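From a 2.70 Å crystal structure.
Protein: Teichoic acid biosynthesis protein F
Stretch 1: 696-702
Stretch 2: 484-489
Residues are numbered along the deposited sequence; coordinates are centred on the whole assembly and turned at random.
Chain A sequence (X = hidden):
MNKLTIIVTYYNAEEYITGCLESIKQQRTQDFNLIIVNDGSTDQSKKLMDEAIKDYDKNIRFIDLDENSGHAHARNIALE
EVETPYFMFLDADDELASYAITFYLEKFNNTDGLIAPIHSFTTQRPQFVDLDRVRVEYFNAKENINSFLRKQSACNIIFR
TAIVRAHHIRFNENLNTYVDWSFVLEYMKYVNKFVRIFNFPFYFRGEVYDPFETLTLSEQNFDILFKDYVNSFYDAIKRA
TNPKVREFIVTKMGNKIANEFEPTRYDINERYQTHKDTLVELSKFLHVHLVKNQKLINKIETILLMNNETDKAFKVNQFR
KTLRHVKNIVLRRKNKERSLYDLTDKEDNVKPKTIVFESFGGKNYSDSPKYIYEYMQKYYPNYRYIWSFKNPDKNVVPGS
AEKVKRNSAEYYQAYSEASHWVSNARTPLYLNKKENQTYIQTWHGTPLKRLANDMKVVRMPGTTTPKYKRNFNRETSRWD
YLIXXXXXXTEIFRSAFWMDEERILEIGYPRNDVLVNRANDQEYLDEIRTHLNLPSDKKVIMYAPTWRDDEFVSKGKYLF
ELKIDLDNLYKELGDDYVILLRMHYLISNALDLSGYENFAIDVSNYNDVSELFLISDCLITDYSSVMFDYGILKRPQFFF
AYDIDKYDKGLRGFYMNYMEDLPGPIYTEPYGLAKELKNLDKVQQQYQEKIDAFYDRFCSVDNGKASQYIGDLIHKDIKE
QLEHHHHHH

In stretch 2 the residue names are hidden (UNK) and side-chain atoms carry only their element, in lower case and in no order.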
# COMPACT_ATOMS: atom_id res chain seq x y z
N ASP A 696 -64.06 -2.86 8.99
CA ASP A 696 -64.27 -2.01 7.83
C ASP A 696 -63.00 -1.23 7.60
O ASP A 696 -62.54 -1.11 6.48
CB ASP A 696 -65.43 -1.04 8.06
CG ASP A 696 -66.79 -1.69 7.86
OD1 ASP A 696 -66.84 -2.85 7.38
OD2 ASP A 696 -67.81 -1.03 8.18
N ARG A 697 -62.44 -0.71 8.69
CA ARG A 697 -61.37 0.28 8.60
C ARG A 697 -60.00 -0.32 8.28
O ARG A 697 -59.22 0.28 7.54
CB ARG A 697 -61.30 1.10 9.89
CG ARG A 697 -60.40 2.30 9.78
CD ARG A 697 -60.34 3.14 11.04
NE ARG A 697 -59.35 4.21 10.87
CZ ARG A 697 -58.92 5.02 11.84
NH1 ARG A 697 -59.37 4.91 13.08
NH2 ARG A 697 -58.01 5.95 11.55
N PHE A 698 -59.70 -1.51 8.80
CA PHE A 698 -58.36 -2.04 8.70
C PHE A 698 -58.25 -3.37 7.97
O PHE A 698 -57.15 -3.74 7.54
CB PHE A 698 -57.75 -2.18 10.09
CG PHE A 698 -57.84 -0.94 10.90
CD1 PHE A 698 -56.96 0.11 10.68
CD2 PHE A 698 -58.80 -0.80 11.89
CE1 PHE A 698 -57.05 1.27 11.44
CE2 PHE A 698 -58.89 0.35 12.65
CZ PHE A 698 -58.01 1.39 12.42
N CYS A 699 -59.35 -4.10 7.82
CA CYS A 699 -59.22 -5.46 7.30
C CYS A 699 -60.00 -5.71 6.03
O CYS A 699 -59.98 -6.83 5.50
CB CYS A 699 -59.65 -6.47 8.35
SG CYS A 699 -59.31 -5.95 10.03
N SER A 700 -60.68 -4.68 5.53
CA SER A 700 -61.60 -4.84 4.41
C SER A 700 -60.85 -5.18 3.12
O SER A 700 -61.41 -5.78 2.21
CB SER A 700 -62.40 -3.56 4.20
OG SER A 700 -61.57 -2.50 3.76
N VAL A 701 -59.59 -4.79 3.05
CA VAL A 701 -58.82 -4.92 1.83
C VAL A 701 -58.46 -6.35 1.47
O VAL A 701 -58.37 -6.66 0.29
CB VAL A 701 -57.54 -4.06 1.87
CG1 VAL A 701 -56.64 -4.36 0.67
CG2 VAL A 701 -57.90 -2.58 1.94
N ASP A 702 -58.27 -7.22 2.46
CA ASP A 702 -57.77 -8.59 2.22
C ASP A 702 -58.66 -9.51 1.33
O ASP A 702 -59.72 -9.99 1.73
CB ASP A 702 -57.32 -9.25 3.55
CG ASP A 702 -55.86 -8.87 3.96
OD1 ASP A 702 -54.93 -9.09 3.14
OD2 ASP A 702 -55.61 -8.38 5.10
N UNK A 484 -49.37 -2.67 1.13
CA UNK A 484 -50.20 -2.00 2.13
C UNK A 484 -51.47 -2.78 2.44
O UNK A 484 -52.14 -3.29 1.52
o UNK A 484 -51.19 0.13 2.74
c UNK A 484 -50.55 -0.58 1.69
N UNK A 485 -51.82 -2.87 3.73
CA UNK A 485 -53.00 -3.56 4.27
C UNK A 485 -54.28 -2.71 4.22
O UNK A 485 -55.38 -3.28 4.17
c UNK A 485 -51.20 -3.49 5.86
c UNK A 485 -52.63 -3.83 5.73
c UNK A 485 -50.90 -2.48 4.81
N UNK A 486 -54.14 -1.39 4.23
CA UNK A 486 -55.29 -0.48 4.30
C UNK A 486 -54.90 0.98 4.00
O UNK A 486 -53.73 1.32 3.99
n UNK A 486 -54.98 -2.12 7.26
c UNK A 486 -55.95 -0.57 5.68
c UNK A 486 -54.96 -0.88 6.79
o UNK A 486 -54.17 -0.03 7.20
N UNK A 487 -55.89 1.83 3.76
CA UNK A 487 -55.61 3.22 3.42
C UNK A 487 -54.87 3.93 4.54
O UNK A 487 -53.99 4.74 4.29
c UNK A 487 -57.05 4.73 -0.92
c UNK A 487 -56.89 3.98 3.08
n UNK A 487 -56.80 3.42 -0.83
c UNK A 487 -55.80 5.19 1.18
n UNK A 487 -56.59 5.57 0.00
c UNK A 487 -56.61 5.33 2.47
n UNK A 487 -57.76 5.20 -1.95
N UNK A 488 -55.24 3.60 5.77
CA UNK A 488 -54.58 4.09 6.97
C UNK A 488 -53.09 3.75 6.99
O UNK A 488 -52.27 4.59 7.32
c UNK A 488 -54.53 3.43 9.48
c UNK A 488 -54.69 4.41 10.44
c UNK A 488 -53.22 3.26 11.91
c UNK A 488 -55.29 3.49 8.18
o UNK A 488 -52.56 3.17 13.12
c UNK A 488 -54.03 4.34 11.65
c UNK A 488 -53.72 2.34 9.78
c UNK A 488 -53.05 2.26 10.98
N UNK A 489 -52.75 2.53 6.62
CA UNK A 489 -51.35 2.17 6.48
C UNK A 489 -50.69 2.91 5.31
O UNK A 489 -49.59 3.41 5.46
o UNK A 489 -51.18 0.02 7.60
c UNK A 489 -51.18 0.65 6.33

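Position 484 has two side-chain atoms, one carbon and then one oxygen. The oxygen ends a short unbranched chain, so it is a hydroxyl. Its CA-to-CB bond points sideways, and the side chain makes no contact with stretch 1. This is S484.

Position 485 has three side-chain carbons that close a ring onto the backbone N. Only one residue is built this way. Its backbone O lies 3.3 Å from CB of V701, a close van der Waals contact. The same O is 3.8 Å from O of F698. The residue is P485.

Position 486 has two side-chain carbons, and the second carries one oxygen and one nitrogen. The group is a short carboxamide. Its CA-to-CB bond points toward stretch 1. The nitrogen lies 2.7 Å from O of F698 and donates a hydrogen bond to it, with an N-H...acceptor angle of 136°. CB is 3.9 Å from O of R697, and CA is 4.1 Å from CG2 of V701. The residue is N486.

Position 487 has three carbons, a nitrogen, and then a carbon carrying two more nitrogens. The chain ends in a guanidinium. Its CA-to-CB bond points sideways, and its side chain makes no contact with stretch 1. It is R487, the first residue of the helix here.

Position 488 has one carbon, then a ring of six carbons bearing one oxygen. This is a phenol. CE1 of F698 sits over one face of the ring, 3.9 Å from the ring carbon bonded to CB. The residue is Y488. Its CD1 lies 3.8 Å from NH2 of R697, which approaches obliquely.

Position 489 has one carbon and then one oxygen, again a hydroxymethyl group. It makes no contact with stretch 1. It is S489. Its OG and its N each donate a hydrogen bond to OD1 of N486, both 3.0 Å long.

The contact combines one polar link with an aromatic pair. N486 is the N-cap of the helix: OD1 accepts the capping bond from N of S489, while ND2 reaches across to O of F698. The carboxamide thus ties the start of one helix to the backbone of the other stretch. Two residues after N486, the face of Y488 meets the edge of the F698 ring, with ring centroids 5.2 Å apart and planes at 88°. V701 packs against the backbone of P485 and N486. Together the two stretches bury 324 Å², counting both sides.

Stretch 2 (484-489) SPNRYS
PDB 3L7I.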